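Local coordinates for carbohydrate-binding module family 14 protein (Pseudocercospora fuligena, PDB 4Z4A) that binds chitin as the fungal effector Avr4, a CBM14 avirulence protein linked to recognition by the Cf-4 receptor, at the interface of chains A and B. Residues are numbered along the deposited sequence; one frame, centred on the assembly and turned at random. Chains: chain A/B, Carbohydrate-binding module family 14 protein.

The interface of chains A and B. Residues chain A 39, 65; chain B 60, 62-63, 65.
A:Tyr65 and B:Tyr65, the same residue in two copies of one protein, show how a symmetric pair can share a polar contact when neither partner has a distinct role. Their side chains approach from opposite directions, and the phenol hydroxyls form a hydrogen bond, OH of A:Tyr65 to OH of B:Tyr65 at 2.6 Å. Each hydroxyl can give or accept; which of the two donates cannot be told from the structure. The rings do not stack: A:Tyr65 OH lies in the plane of the B:Tyr65 ring, at its edge, 3.4 Å from CE2. In both copies CG stands anti to the carbonyl carbon (chi1 -67° in A:Tyr65, -58° in B:Tyr65). Beside the bond, the CB methylene of B:Asp63 comes to 4.1 Å from A:Tyr65 OH, a looser contact made by carbon and not by the carboxylate.

Apolar contact centres on A:Leu39, whose two methyls divide the work. CD2 meets B:Pro60 CB at 3.9 Å and reaches CE1 of B:Tyr65 at 4.0 Å. It comes to the CE1 rim from above the ring plane, on the other side of the phenol from CE2. The carbonyl oxygen of B:Asp62 lies 4.0 Å above that same face of the B:Tyr65 ring, displaced from its centre. CD1 of A:Leu39 points instead to the backbone, 4.1 Å from B:Asp62 CA.

This is a small, loop-mediated homotypic contact between two chitin-binding CBM14 modules, hiding 163 Å². Exchanging the chains returns the tyrosine pair to itself, at the two-fold axis, while the A:Leu39 contacts have a twin. The structure alone does not establish such pairing in solution. B:Pro60 closes strand 54-60; B:Asp62, B:Asp63 and B:Tyr65 belong to the loop leading to strand 68-74, and A:Tyr65 sits in the same loop of chain A. A:Leu39 lies between helix 30-36 and strand 45-47, directly after Cys38, whose disulfide to Cys44 ties down that loop.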
loop_
_atom_site.group_PDB
_atom_site.type_symbol
_atom_site.label_atom_id
_atom_site.label_comp_id
_atom_site.label_asym_id
_atom_site.label_seq_id
_atom_site.Cartn_x
_atom_site.Cartn_y
_atom_site.Cartn_z
ATOM N N LEU A 39 -8.972 3.659 -4.290
ATOM C CA LEU A 39 -8.066 4.132 -5.312
ATOM C C LEU A 39 -6.782 4.723 -4.761
ATOM O O LEU A 39 -5.711 4.544 -5.340
ATOM C CB LEU A 39 -8.735 5.155 -6.255
ATOM C CG LEU A 39 -9.875 4.644 -7.113
ATOM C CD1 LEU A 39 -10.507 5.790 -7.902
ATOM C CD2 LEU A 39 -9.397 3.562 -8.057
ATOM N N TYR A 65 -18.666 -2.093 -5.811
ATOM C CA TYR A 65 -17.819 -1.359 -4.842
ATOM C C TYR A 65 -18.411 -1.285 -3.414
ATOM O O TYR A 65 -18.222 -0.312 -2.668
ATOM C CB TYR A 65 -17.479 0.020 -5.379
ATOM C CG TYR A 65 -16.588 -0.023 -6.598
ATOM C CD1 TYR A 65 -15.222 -0.136 -6.490
ATOM C CD2 TYR A 65 -17.128 0.067 -7.880
ATOM C CE1 TYR A 65 -14.409 -0.178 -7.632
ATOM C CE2 TYR A 65 -16.339 0.037 -9.011
ATOM C CZ TYR A 65 -14.985 -0.110 -8.903
ATOM O OH TYR A 65 -14.174 -0.126 -10.033
ATOM N N PRO B 60 -5.100 4.758 -9.865
ATOM C CA PRO B 60 -5.909 5.078 -11.061
ATOM C C PRO B 60 -6.665 6.391 -10.899
ATOM O O PRO B 60 -7.081 6.687 -9.793
ATOM C CB PRO B 60 -6.931 3.946 -11.103
ATOM C CG PRO B 60 -6.239 2.811 -10.373
ATOM C CD PRO B 60 -5.519 3.491 -9.249
ATOM N N ASP B 62 -9.465 7.437 -12.038
ATOM C CA ASP B 62 -10.856 7.205 -11.786
ATOM C C ASP B 62 -11.173 5.769 -12.164
ATOM O O ASP B 62 -10.281 5.003 -12.564
ATOM C CB ASP B 62 -11.685 8.215 -12.628
ATOM C CG ASP B 62 -11.341 8.166 -14.105
ATOM O OD1 ASP B 62 -11.185 7.045 -14.644
ATOM O OD2 ASP B 62 -11.253 9.249 -14.746
ATOM N N ASP B 63 -12.454 5.409 -12.078
ATOM C CA ASP B 63 -12.891 4.054 -12.366
ATOM C C ASP B 63 -13.040 3.695 -13.857
ATOM O O ASP B 63 -13.602 2.650 -14.179
ATOM C CB ASP B 63 -14.155 3.732 -11.553
ATOM C CG ASP B 63 -15.406 4.459 -12.056
ATOM O OD1 ASP B 63 -15.312 5.382 -12.909
ATOM O OD2 ASP B 63 -16.498 4.109 -11.543
ATOM N N TYR B 65 -10.075 3.499 -15.217
ATOM C CA TYR B 65 -8.784 2.802 -15.143
ATOM C C TYR B 65 -7.978 2.941 -16.430
ATOM O O TYR B 65 -7.558 1.933 -17.019
ATOM C CB TYR B 65 -8.954 1.316 -14.770
ATOM C CG TYR B 65 -9.662 1.115 -13.452
ATOM C CD1 TYR B 65 -8.967 1.166 -12.240
ATOM C CD2 TYR B 65 -11.020 0.849 -13.412
ATOM C CE1 TYR B 65 -9.611 0.965 -11.038
ATOM C CE2 TYR B 65 -11.686 0.644 -12.209
ATOM C CZ TYR B 65 -10.977 0.720 -11.032
ATOM O OH TYR B 65 -11.648 0.519 -9.864
#